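Local coordinates for aldehyde dehydrogenase (Listeria monocytogenes, PDB 3K9D), which probably oxidises aldehydes with NAD or NADP as the electron acceptor, perhaps passing the acyl group to coenzyme A, at residues T38-I43 with S132-N137; E52-M57 with I151-R156; F64-D69 with F245-I250; F290-N295 with K335-R340; L418-G423 with S431-P436. All blocks are in the same frame, centred on the assembly; numbering follows the deposited sequence.

Interaction 1: T38-I43 with S132-N137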
# COMPACT_ATOMS: atom_id res chain seq x y z
N THR A 38 13.07 22.39 8.51
CA THR A 38 13.65 22.94 9.73
C THR A 38 13.45 22.04 10.95
O THR A 38 14.38 21.82 11.72
CB THR A 38 13.09 24.37 9.99
OG1 THR A 38 13.58 25.27 8.99
CG2 THR A 38 13.50 24.91 11.36
N ILE A 39 12.25 21.50 11.11
CA ILE A 39 11.94 20.57 12.19
C ILE A 39 12.67 19.23 12.01
O ILE A 39 13.24 18.72 12.96
CB ILE A 39 10.41 20.34 12.28
CG1 ILE A 39 9.71 21.62 12.73
CG2 ILE A 39 10.08 19.17 13.23
CD1 ILE A 39 8.28 21.76 12.17
N VAL A 40 12.64 18.70 10.78
CA VAL A 40 13.34 17.46 10.39
C VAL A 40 14.84 17.53 10.76
O VAL A 40 15.38 16.60 11.37
CB VAL A 40 13.15 17.21 8.87
CG1 VAL A 40 14.18 16.20 8.31
CG2 VAL A 40 11.73 16.72 8.58
N LYS A 41 15.48 18.64 10.41
CA LYS A 41 16.90 18.88 10.72
C LYS A 41 17.16 18.93 12.23
O LYS A 41 18.17 18.41 12.71
CB LYS A 41 17.38 20.16 10.01
CG LYS A 41 18.61 20.90 10.59
CD LYS A 41 19.93 20.38 10.07
CE LYS A 41 20.92 21.51 9.86
NZ LYS A 41 21.36 22.16 11.13
N ALA A 42 16.23 19.52 12.98
CA ALA A 42 16.32 19.58 14.45
C ALA A 42 16.21 18.20 15.09
O ALA A 42 16.86 17.93 16.11
CB ALA A 42 15.28 20.50 15.00
N ILE A 43 15.37 17.34 14.51
CA ILE A 43 15.20 15.96 14.97
C ILE A 43 16.48 15.17 14.71
O ILE A 43 16.97 14.43 15.59
CB ILE A 43 13.96 15.28 14.28
CG1 ILE A 43 12.67 15.95 14.75
CG2 ILE A 43 13.91 13.78 14.57
CD1 ILE A 43 11.42 15.69 13.86
N SER A 132 8.23 10.40 8.83
CA SER A 132 6.83 10.79 9.04
C SER A 132 6.66 12.30 9.05
O SER A 132 5.84 12.84 8.31
CB SER A 132 6.26 10.20 10.33
OG SER A 132 6.36 8.78 10.32
N ILE A 133 7.46 12.97 9.89
CA ILE A 133 7.45 14.43 9.98
C ILE A 133 7.81 15.09 8.64
O ILE A 133 7.18 16.08 8.25
CB ILE A 133 8.39 14.94 11.13
CG1 ILE A 133 7.84 14.53 12.51
CG2 ILE A 133 8.58 16.45 11.04
CD1 ILE A 133 6.64 15.35 13.01
N LYS A 134 8.79 14.50 7.93
CA LYS A 134 9.19 14.96 6.58
C LYS A 134 8.02 15.00 5.59
O LYS A 134 7.96 15.89 4.74
CB LYS A 134 10.31 14.07 6.01
CG LYS A 134 10.80 14.44 4.60
CD LYS A 134 11.38 15.85 4.51
CE LYS A 134 11.67 16.20 3.06
NZ LYS A 134 12.71 17.25 2.85
N ALA A 135 7.11 14.04 5.72
CA ALA A 135 5.95 13.95 4.84
C ALA A 135 4.71 14.68 5.39
O ALA A 135 3.63 14.64 4.77
CB ALA A 135 5.65 12.49 4.51
N GLY A 136 4.87 15.37 6.53
CA GLY A 136 3.82 16.21 7.12
C GLY A 136 2.85 15.49 8.04
O GLY A 136 1.72 15.95 8.27
N ASN A 137 3.30 14.36 8.59
CA ASN A 137 2.48 13.49 9.44
C ASN A 137 2.86 13.63 10.90
O ASN A 137 3.99 13.99 11.21
CB ASN A 137 2.75 12.02 9.09
CG ASN A 137 2.47 11.68 7.65
OD1 ASN A 137 1.32 11.62 7.21
ND2 ASN A 137 3.53 11.41 6.90

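Interaction 2: E52-M57 with I151-R156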
# COMPACT_ATOMS: atom_id res chain seq x y z
N GLU A 52 25.27 8.27 21.79
CA GLU A 52 25.89 7.45 22.82
C GLU A 52 24.92 7.15 23.96
O GLU A 52 24.82 6.00 24.39
CB GLU A 52 27.15 8.15 23.35
CG GLU A 52 28.24 8.33 22.28
CD GLU A 52 29.16 7.12 22.15
OE1 GLU A 52 29.03 6.16 22.94
OE2 GLU A 52 30.04 7.15 21.26
N LYS A 53 24.24 8.19 24.44
CA LYS A 53 23.21 8.09 25.48
C LYS A 53 22.15 7.03 25.21
O LYS A 53 21.87 6.19 26.06
CB LYS A 53 22.53 9.45 25.69
CG LYS A 53 21.39 9.39 26.69
CD LYS A 53 20.96 10.75 27.19
CE LYS A 53 20.10 10.59 28.42
NZ LYS A 53 19.38 11.84 28.76
N LEU A 54 21.58 7.09 24.01
CA LEU A 54 20.46 6.23 23.62
C LEU A 54 20.91 4.80 23.33
O LEU A 54 20.23 3.85 23.74
CB LEU A 54 19.73 6.83 22.42
CG LEU A 54 19.08 8.19 22.72
CD1 LEU A 54 18.54 8.80 21.44
CD2 LEU A 54 17.99 8.04 23.81
N ALA A 55 22.04 4.65 22.64
CA ALA A 55 22.68 3.33 22.43
C ALA A 55 22.95 2.61 23.75
O ALA A 55 22.62 1.44 23.87
CB ALA A 55 23.98 3.48 21.66
N LYS A 56 23.53 3.32 24.73
CA LYS A 56 23.79 2.72 26.06
C LYS A 56 22.51 2.35 26.80
O LYS A 56 22.45 1.27 27.38
CB LYS A 56 24.68 3.61 26.94
CG LYS A 56 25.26 2.92 28.20
CD LYS A 56 25.81 1.50 27.91
CE LYS A 56 26.64 0.97 29.05
NZ LYS A 56 26.45 -0.48 29.29
N MET A 57 21.50 3.23 26.79
CA MET A 57 20.18 2.92 27.37
C MET A 57 19.60 1.62 26.80
O MET A 57 19.22 0.72 27.55
CB MET A 57 19.18 4.09 27.19
CG MET A 57 19.45 5.30 28.09
SD MET A 57 18.22 6.63 28.01
CE MET A 57 17.02 6.03 29.20
N ILE A 151 13.17 3.99 24.53
CA ILE A 151 12.28 4.52 23.49
C ILE A 151 11.67 5.83 23.94
O ILE A 151 11.75 6.81 23.22
CB ILE A 151 11.20 3.50 23.07
CG1 ILE A 151 11.84 2.29 22.39
CG2 ILE A 151 10.25 4.11 22.06
CD1 ILE A 151 10.95 1.09 22.35
N LEU A 152 11.10 5.84 25.15
CA LEU A 152 10.53 7.03 25.76
C LEU A 152 11.51 8.18 25.81
O LEU A 152 11.15 9.30 25.47
CB LEU A 152 9.99 6.74 27.17
CG LEU A 152 8.64 6.05 27.33
CD1 LEU A 152 8.33 5.89 28.80
CD2 LEU A 152 7.55 6.87 26.64
N GLU A 153 12.76 7.90 26.18
CA GLU A 153 13.81 8.93 26.24
C GLU A 153 14.26 9.44 24.86
O GLU A 153 14.49 10.64 24.72
CB GLU A 153 14.99 8.50 27.13
CG GLU A 153 16.17 9.47 27.17
CD GLU A 153 15.88 10.78 27.91
OE1 GLU A 153 14.75 10.99 28.38
OE2 GLU A 153 16.80 11.60 28.02
N THR A 154 14.34 8.56 23.87
CA THR A 154 14.50 8.95 22.45
C THR A 154 13.37 9.87 21.98
O THR A 154 13.61 10.90 21.34
CB THR A 154 14.50 7.72 21.50
OG1 THR A 154 15.37 6.71 22.01
CG2 THR A 154 14.94 8.10 20.08
N VAL A 155 12.14 9.48 22.31
CA VAL A 155 10.97 10.28 21.98
C VAL A 155 11.02 11.63 22.68
O VAL A 155 10.83 12.66 22.04
CB VAL A 155 9.63 9.52 22.27
CG1 VAL A 155 8.43 10.49 22.22
CG2 VAL A 155 9.46 8.38 21.29
N ARG A 156 11.31 11.63 23.99
CA ARG A 156 11.44 12.87 24.75
C ARG A 156 12.46 13.84 24.13
O ARG A 156 12.17 15.04 23.98
CB ARG A 156 11.83 12.57 26.20
CG ARG A 156 11.63 13.76 27.16
CD ARG A 156 12.38 13.58 28.47
NE ARG A 156 13.84 13.54 28.28
CZ ARG A 156 14.63 14.61 28.25
NH1 ARG A 156 14.13 15.83 28.40
NH2 ARG A 156 15.94 14.45 28.08

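Interaction 3: F64-D69 with F245-I250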
# COMPACT_ATOMS: atom_id res chain seq x y z
N PHE A 64 20.50 -6.65 24.66
CA PHE A 64 20.92 -7.04 23.30
C PHE A 64 22.10 -6.19 22.85
O PHE A 64 22.25 -5.04 23.27
CB PHE A 64 19.82 -6.86 22.23
CG PHE A 64 18.52 -7.58 22.51
CD1 PHE A 64 18.44 -8.67 23.37
CD2 PHE A 64 17.36 -7.17 21.86
CE1 PHE A 64 17.23 -9.30 23.62
CE2 PHE A 64 16.14 -7.80 22.08
CZ PHE A 64 16.07 -8.87 22.96
N GLY A 65 22.90 -6.79 21.99
CA GLY A 65 23.84 -6.09 21.15
C GLY A 65 25.13 -5.58 21.76
O GLY A 65 25.54 -6.00 22.84
N ILE A 66 25.76 -4.69 21.01
CA ILE A 66 27.06 -4.12 21.35
C ILE A 66 26.87 -2.60 21.40
O ILE A 66 26.34 -2.00 20.46
CB ILE A 66 28.12 -4.52 20.30
CG1 ILE A 66 28.32 -6.04 20.30
CG2 ILE A 66 29.47 -3.82 20.56
CD1 ILE A 66 29.05 -6.58 19.08
N TRP A 67 27.27 -1.98 22.51
CA TRP A 67 27.16 -0.52 22.65
C TRP A 67 27.67 0.23 21.41
O TRP A 67 26.90 0.96 20.79
CB TRP A 67 27.85 -0.05 23.94
CG TRP A 67 27.70 1.44 24.28
CD1 TRP A 67 26.93 2.38 23.64
CD2 TRP A 67 28.32 2.12 25.38
NE1 TRP A 67 27.06 3.60 24.26
CE2 TRP A 67 27.91 3.47 25.33
CE3 TRP A 67 29.20 1.72 26.39
CZ2 TRP A 67 28.34 4.42 26.26
CZ3 TRP A 67 29.63 2.66 27.31
CH2 TRP A 67 29.20 4.00 27.24
N GLN A 68 28.93 0.00 21.03
CA GLN A 68 29.55 0.61 19.84
C GLN A 68 28.67 0.53 18.58
O GLN A 68 28.47 1.53 17.89
CB GLN A 68 30.92 -0.03 19.56
CG GLN A 68 31.76 0.70 18.47
CD GLN A 68 33.14 0.09 18.24
OE1 GLN A 68 33.63 -0.72 19.04
NE2 GLN A 68 33.78 0.48 17.14
N ASP A 69 28.16 -0.67 18.30
CA ASP A 69 27.33 -0.92 17.12
C ASP A 69 25.99 -0.17 17.11
O ASP A 69 25.56 0.31 16.06
CB ASP A 69 27.13 -2.42 16.91
CG ASP A 69 28.43 -3.15 16.48
OD1 ASP A 69 29.44 -2.48 16.13
OD2 ASP A 69 28.44 -4.38 16.47
N PHE A 245 27.59 -7.68 13.68
CA PHE A 245 27.13 -6.32 13.98
C PHE A 245 25.94 -6.30 14.94
O PHE A 245 24.86 -6.77 14.61
CB PHE A 245 26.77 -5.56 12.69
CG PHE A 245 26.59 -4.08 12.90
CD1 PHE A 245 27.70 -3.24 13.00
CD2 PHE A 245 25.33 -3.52 12.99
CE1 PHE A 245 27.56 -1.89 13.20
CE2 PHE A 245 25.18 -2.15 13.19
CZ PHE A 245 26.29 -1.34 13.29
N ASP A 246 26.18 -5.75 16.14
CA ASP A 246 25.21 -5.71 17.24
C ASP A 246 24.78 -7.12 17.68
O ASP A 246 23.64 -7.33 18.09
CB ASP A 246 24.00 -4.82 16.87
CG ASP A 246 23.29 -4.25 18.09
OD1 ASP A 246 23.97 -3.74 18.99
OD2 ASP A 246 22.04 -4.31 18.13
N ASN A 247 25.70 -8.08 17.57
CA ASN A 247 25.43 -9.52 17.72
C ASN A 247 24.23 -10.04 16.87
O ASN A 247 23.44 -10.84 17.35
CB ASN A 247 25.25 -9.92 19.20
CG ASN A 247 26.42 -9.50 20.08
OD1 ASN A 247 27.57 -9.59 19.68
ND2 ASN A 247 26.12 -9.06 21.29
N GLY A 248 24.09 -9.53 15.64
CA GLY A 248 23.11 -10.05 14.67
C GLY A 248 21.65 -9.61 14.78
O GLY A 248 20.75 -10.31 14.30
N THR A 249 21.39 -8.46 15.40
CA THR A 249 20.01 -7.97 15.61
C THR A 249 19.29 -7.41 14.38
O THR A 249 18.07 -7.27 14.39
CB THR A 249 19.96 -6.84 16.66
OG1 THR A 249 20.91 -5.84 16.29
CG2 THR A 249 20.27 -7.38 18.05
N ILE A 250 20.04 -7.04 13.35
CA ILE A 250 19.46 -6.49 12.14
C ILE A 250 18.97 -7.63 11.25
O ILE A 250 19.69 -8.61 11.05
CB ILE A 250 20.48 -5.54 11.43
CG1 ILE A 250 20.75 -4.31 12.33
CG2 ILE A 250 19.98 -5.08 10.05
CD1 ILE A 250 21.83 -3.38 11.82

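Interaction 4: F290-N295 with K335-R340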
# COMPACT_ATOMS: atom_id res chain seq x y z
N PHE A 290 18.65 -26.53 21.61
CA PHE A 290 18.47 -25.31 22.43
C PHE A 290 17.74 -24.15 21.71
O PHE A 290 16.87 -23.49 22.30
CB PHE A 290 19.81 -24.83 22.99
CG PHE A 290 19.69 -23.61 23.85
CD1 PHE A 290 19.23 -23.72 25.16
CD2 PHE A 290 20.02 -22.36 23.35
CE1 PHE A 290 19.08 -22.58 25.97
CE2 PHE A 290 19.89 -21.22 24.15
CZ PHE A 290 19.41 -21.33 25.46
N ILE A 291 18.13 -23.90 20.46
CA ILE A 291 17.57 -22.85 19.61
C ILE A 291 16.06 -23.05 19.31
O ILE A 291 15.27 -22.09 19.38
CB ILE A 291 18.35 -22.74 18.26
CG1 ILE A 291 19.71 -22.07 18.43
CG2 ILE A 291 17.58 -21.93 17.25
CD1 ILE A 291 20.51 -22.04 17.11
N LEU A 292 15.68 -24.28 18.97
CA LEU A 292 14.29 -24.57 18.59
C LEU A 292 13.45 -25.01 19.79
O LEU A 292 13.71 -26.05 20.39
CB LEU A 292 14.22 -25.60 17.47
CG LEU A 292 12.82 -25.95 16.95
CD1 LEU A 292 12.17 -24.78 16.21
CD2 LEU A 292 12.83 -27.20 16.07
N ARG A 293 12.45 -24.19 20.13
CA ARG A 293 11.49 -24.44 21.21
C ARG A 293 10.47 -25.51 20.79
O ARG A 293 10.24 -25.71 19.59
CB ARG A 293 10.79 -23.11 21.60
CG ARG A 293 11.22 -22.56 22.96
CD ARG A 293 11.55 -21.08 22.93
NE ARG A 293 10.50 -20.21 23.45
CZ ARG A 293 9.96 -19.20 22.77
NH1 ARG A 293 9.02 -18.45 23.31
NH2 ARG A 293 10.36 -18.93 21.54
N PRO A 294 9.88 -26.23 21.78
CA PRO A 294 8.87 -27.26 21.50
C PRO A 294 7.55 -26.75 20.88
O PRO A 294 6.83 -27.54 20.26
CB PRO A 294 8.59 -27.87 22.88
CG PRO A 294 9.77 -27.51 23.71
CD PRO A 294 10.17 -26.16 23.23
N ASN A 295 7.24 -25.46 21.04
CA ASN A 295 6.07 -24.88 20.37
C ASN A 295 6.32 -24.52 18.90
O ASN A 295 5.40 -24.15 18.17
CB ASN A 295 5.48 -23.69 21.17
CG ASN A 295 6.27 -22.39 21.00
OD1 ASN A 295 7.48 -22.40 20.80
ND2 ASN A 295 5.56 -21.27 21.09
N LYS A 335 11.17 -27.61 11.26
CA LYS A 335 11.83 -28.49 12.24
C LYS A 335 13.37 -28.41 12.15
O LYS A 335 14.07 -29.16 12.83
CB LYS A 335 11.43 -29.95 12.00
CG LYS A 335 10.01 -30.23 11.49
CD LYS A 335 9.98 -30.50 9.98
CE LYS A 335 9.19 -29.43 9.22
NZ LYS A 335 7.71 -29.52 9.50
N ILE A 336 13.87 -27.53 11.28
CA ILE A 336 15.31 -27.35 11.06
C ILE A 336 15.71 -25.91 11.46
O ILE A 336 15.63 -24.98 10.65
CB ILE A 336 15.73 -27.74 9.61
CG1 ILE A 336 15.80 -29.27 9.45
CG2 ILE A 336 17.10 -27.23 9.24
CD1 ILE A 336 14.52 -29.97 9.08
N PRO A 337 16.11 -25.71 12.73
CA PRO A 337 16.44 -24.37 13.28
C PRO A 337 17.50 -23.55 12.50
O PRO A 337 17.38 -22.32 12.43
CB PRO A 337 16.92 -24.68 14.70
CG PRO A 337 17.27 -26.13 14.69
CD PRO A 337 16.25 -26.74 13.77
N TYR A 338 18.50 -24.20 11.91
CA TYR A 338 19.53 -23.47 11.13
C TYR A 338 19.04 -22.87 9.81
O TYR A 338 19.63 -21.91 9.29
CB TYR A 338 20.77 -24.34 10.90
CG TYR A 338 21.47 -24.68 12.18
CD1 TYR A 338 21.94 -23.67 13.02
CD2 TYR A 338 21.63 -26.00 12.59
CE1 TYR A 338 22.57 -23.97 14.23
CE2 TYR A 338 22.25 -26.31 13.80
CZ TYR A 338 22.72 -25.28 14.60
OH TYR A 338 23.35 -25.57 15.80
N SER A 339 17.95 -23.43 9.27
CA SER A 339 17.33 -22.93 8.05
C SER A 339 16.39 -21.75 8.31
O SER A 339 15.69 -21.30 7.39
CB SER A 339 16.56 -24.06 7.34
OG SER A 339 15.36 -24.39 8.03
N ARG A 340 16.39 -21.25 9.54
CA ARG A 340 15.46 -20.20 9.99
C ARG A 340 16.18 -19.00 10.62
O ARG A 340 17.41 -19.02 10.82
CB ARG A 340 14.43 -20.79 10.96
CG ARG A 340 13.63 -21.99 10.39
CD ARG A 340 12.63 -22.55 11.38
NE ARG A 340 11.83 -21.49 12.00
CZ ARG A 340 10.97 -21.70 13.00
NH1 ARG A 340 10.28 -20.68 13.51
NH2 ARG A 340 10.79 -22.92 13.49

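Interaction 5: L418-G423 with S431-P436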
# COMPACT_ATOMS: atom_id res chain seq x y z
N LEU A 418 15.17 1.60 8.24
CA LEU A 418 15.14 0.53 9.21
C LEU A 418 13.80 -0.21 9.19
O LEU A 418 13.59 -1.14 9.97
CB LEU A 418 15.51 1.06 10.61
CG LEU A 418 16.97 1.51 10.71
CD1 LEU A 418 17.16 2.46 11.87
CD2 LEU A 418 17.94 0.34 10.83
N THR A 419 12.91 0.21 8.29
CA THR A 419 11.70 -0.55 7.93
C THR A 419 11.83 -1.06 6.50
O THR A 419 11.75 -0.31 5.53
CB THR A 419 10.40 0.25 8.18
OG1 THR A 419 10.27 0.48 9.58
CG2 THR A 419 9.14 -0.52 7.70
N LEU A 420 12.08 -2.36 6.40
CA LEU A 420 12.40 -3.01 5.15
C LEU A 420 11.19 -3.84 4.75
O LEU A 420 10.93 -4.89 5.34
CB LEU A 420 13.67 -3.87 5.33
CG LEU A 420 14.90 -3.19 5.98
CD1 LEU A 420 16.13 -4.10 6.01
CD2 LEU A 420 15.26 -1.91 5.28
N GLY A 421 10.41 -3.35 3.78
CA GLY A 421 9.19 -4.05 3.38
C GLY A 421 9.52 -5.36 2.69
O GLY A 421 10.52 -5.44 1.98
N CYS A 422 8.69 -6.39 2.92
CA CYS A 422 8.88 -7.68 2.27
C CYS A 422 8.01 -7.86 1.02
O CYS A 422 8.14 -8.87 0.30
CB CYS A 422 8.67 -8.85 3.24
SG CYS A 422 7.11 -8.87 4.15
N GLY A 423 7.14 -6.89 0.75
CA GLY A 423 6.27 -6.99 -0.41
C GLY A 423 5.22 -8.06 -0.28
O GLY A 423 5.05 -8.67 0.78
N SER A 431 7.46 -3.44 -0.97
CA SER A 431 8.78 -4.06 -0.99
C SER A 431 9.85 -3.00 -0.74
O SER A 431 11.06 -3.29 -0.81
CB SER A 431 9.02 -4.71 -2.36
OG SER A 431 8.89 -3.74 -3.39
N ASP A 432 9.43 -1.78 -0.45
CA ASP A 432 10.38 -0.69 -0.35
C ASP A 432 11.14 -0.69 0.97
O ASP A 432 10.66 -1.21 1.99
CB ASP A 432 9.72 0.68 -0.58
CG ASP A 432 9.02 0.77 -1.94
OD1 ASP A 432 9.39 0.02 -2.88
OD2 ASP A 432 8.11 1.60 -2.08
N ASN A 433 12.36 -0.15 0.92
CA ASN A 433 12.99 0.41 2.10
C ASN A 433 12.26 1.70 2.28
O ASN A 433 12.37 2.60 1.45
CB ASN A 433 14.47 0.69 1.84
CG ASN A 433 15.36 -0.54 2.03
OD1 ASN A 433 14.95 -1.67 1.79
ND2 ASN A 433 16.59 -0.31 2.46
N ILE A 434 11.48 1.82 3.33
CA ILE A 434 10.50 2.87 3.28
C ILE A 434 10.97 4.20 3.85
O ILE A 434 11.87 4.26 4.71
CB ILE A 434 9.07 2.43 3.72
CG1 ILE A 434 8.92 2.36 5.22
CG2 ILE A 434 8.65 1.16 2.98
CD1 ILE A 434 8.07 3.51 5.70
N GLY A 435 10.43 5.26 3.26
CA GLY A 435 10.79 6.63 3.57
C GLY A 435 9.61 7.53 3.32
O GLY A 435 8.47 7.06 3.31
N PRO A 436 9.87 8.84 3.10
CA PRO A 436 8.85 9.88 2.88
C PRO A 436 7.81 9.55 1.81
O PRO A 436 6.62 9.76 2.04
CB PRO A 436 9.69 11.08 2.44
CG PRO A 436 10.97 10.90 3.18
CD PRO A 436 11.23 9.41 3.09

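Interaction 1: T38-I43 with S132-N137
Ile133 and Val40 give up the most surface where these two helices meet, with Lys134 third, and the contact between them is wholly apolar. The CG2 methyl of Ile133 is anti to the backbone N (chi1 -67° sets CG1 beside N instead), and there it lies 3.8 Å from CG2 of Ile39, the two side chains crossing at about a right angle, and 4.0 Å from CG2 of Val40. Ile43 CD1 comes to 4.0 Å from CG1 of Ile133 and lies near its CG2 as well. Val40 uses a single methyl, CG2, which rests on the backbone of the last helical turn at 3.7 Å from Lys134 CA and also reaches Lys134 CB at 4.0 Å. The chain of Lys134 bends at chi2, and its NZ lies beyond the contact, in a salt bridge with Asp37 and bonded to Ile85 O and Met88 O. A Schellman motif at Gly136 ends helix 121-134, which forms the connection of a beta-alpha-beta crossover between the parallel strands 102-116 and 138-143. Tyr82 and Ile85 of helix 67-85 pack on Val40, while Ile158 and Ala162 of helix 148-164 close over Ile43.

Interaction 2: E52-M57 with I151-R156
Lys53 reaches across to Glu153 with its chain fully extended: CG is anti to the backbone N (chi1 176°) and the remaining torsions keep the chain straight, so that NZ arrives 2.7 Å from Glu153 OE2. This salt bridge comes in on the anti side of OE2, 28° out of the carboxylate plane, with the two side chains crossing at about a right angle. The same oxygen is held from the other face by Arg156 NH2 at 3.0 Å, and Arg156 NE takes OE1 at 2.7 Å, so the guanidinium grips the carboxylate side-on with one nitrogen for each oxygen. Lys53 NZ and Arg156 NH2 are only 4.4 Å apart, and the carboxylate between them probably offsets their repulsion; Arg156 NH1 turns to a further acid, Glu160. The setting is a pair of antiparallel helices, their local axes 163° apart and 10.0 Å from each other at the closest point, with a three-residue salt-bridge network along one margin. Next in sequence, Leu54 faces the buried part of the interface. Both its methyls lie against Thr154, CD2 at 3.4 Å from OG1 and CD1 near both OG1 and CG2, while the threonine hydroxyl bonds back to Ala150 O within its own helix. Thr122 of helix 121-134 touches both Leu54 and Thr154. One turn beyond Lys53, Met57 lies across the aliphatic part of Glu153, its SD 3.6 Å from CG and its CE, brought round by the bend at chi3, 3.8 Å from CB.

Interaction 3: F64-D69 with F245-I250
Asp69 and Asp246 each accept a backbone N-H from the opposite segment, and these two bonds tie the start of helix 67-85 to the loop 245-250. The N-H of Asp246 points almost straight at Asp69 OD2, at 2.7 Å, meeting it on the anti side. Asp246 OD1 accepts the N-H of Ile66, the N-cap residue, at 2.9 Å, the donor standing above the carboxylate plane. Gly65, having no side chain, brings its CA to 3.2 Å from that same Asp246 OD1. The other oxygen of Asp246, OD2, takes the hydroxyl of Thr249 on its anti lone pair at 2.6 Å, and Lys70 and Lys73 form salt bridges to the same atom. Asn247 ND2 finds its acceptor in Gly304 O, while OD1 of Asn247 sits 3.4 Å from Ile66 CD1.

Asp69 is also stacked on Phe245. Its CB lies over one face of the ring, offset toward the rim and 3.9 Å from the centroid in a CH-pi contact, and its carboxylate is tilted 20° from the ring plane. Leu452 of the second subunit packs on this phenylalanine. The loop runs straight into a cysteine that, as in related aldehyde dehydrogenases, is probably the nucleophile. Asp69 OD2 and Asp246 OD1 are 5.2 Å apart; their repulsion would be offset, at least in part, by the N-H groups and lysines, consistent with both acids being charged.

Interaction 4: F290-N295 with K335-R340
Leu292, the first residue to leave helix 281-291, comes closest in the backbone to Pro337, which opens a 3-10 turn, with their CA atoms 5.7 Å apart. Pro337 forms the middle of the contact: its CB lies 3.8 Å from Ile291 CG2 and 4.0 Å from Leu292 CB, so two consecutive residues at the helix end both rest on the CB of the proline. Leu292 holds CG anti to the backbone N (chi1 -178°), and its two methyls then part company. CD2 approaches the carbonyl oxygen of Lys335 at 4.0 Å; CD1 meets the guanidinium of Arg340, 3.6 Å from NH2, the two side chains crossing at about a right angle. That NH2 has its hydrogen-bond acceptors in Gly296 O and Ala334 O, and NE of Arg340 pairs with Glu369, so the leucine packs against a group already fixed by polar partners. Ile291 sends its other branch to Tyr338, whose CE1 is 4.0 Å from CD1. The tyrosine hydroxyl bonds to Ala284 O on the same helix 281-291, giving the 3-10 turn a second hold on it. Strand 346-352 of the parallel sheet adjoins the contact, its Ile346 touching both Ile291 and Tyr338.

Interaction 5: L418-G423 with S431-P436
Leu420 and Asn433 form a single antiparallel beta bridge between two irregular segments of the same loop region, which lies between helix 403-407 and strand 440-447. They are a non-hydrogen-bonded pair with CA atoms 4.6 Å apart, flanked by two backbone bonds: Ile434 N gives to Thr419 O at 3.1 Å, and Gly421 N to Asp432 O at 2.8 Å. The touching parts run in nearly opposite directions, 155° apart.

The side chain of Asn433 can be followed outward. From CB, a chi1 of -84° sets CG anti to the carbonyl carbon; the side chain lies beside that of Leu420, both pointing the same way. CG itself lies 3.5 Å from the leucine CD2. At the tip, OD1 is also 3.5 Å from that methyl and accepts a hydrogen bond from Arg396 NH2, while ND2, at the same distance from CD2, donates to Val415 O and to Gly407 O. One methyl therefore rests against the whole amide group, whose polar atoms are all engaged by other residues of the chain; Arg396 also reaches Gly421 O.

Further toward Gly423, the segment 431-436 belongs to the subunit interface, since Asp432 forms a salt bridge with Arg444 of the second subunit and Ser431 OG bonds to Ile442 O of that subunit. At the other end of the contact, Ile434 CG1 stands between its backbone N and carbonyl carbon and packs 3.8 Å from Thr419 CG2.

How the interactions relate
Helices 33-49 and 51-62, which carry the first segments of interactions 1 and 2, follow each other in the chain; the two contacts, 19 Å apart between centres, do not touch. Interaction 2 touches interaction 3 through Trp67, whose NE1 is 3.3 Å from Glu52 O in a probable hydrogen bond. Interaction 1 meets interaction 5 where Lys134 CG packs 3.8 Å from Pro436 CG. Interactions 3 and 5 come within about 5 Å at their nearest atoms, and both reach the second subunit. Interaction 4 touches none of the others; interaction 3 is nearest, about 22 Å between centres. Segment 245-250 is followed at once by the probable nucleophilic cysteine, which places interaction 3 beside the probable active site.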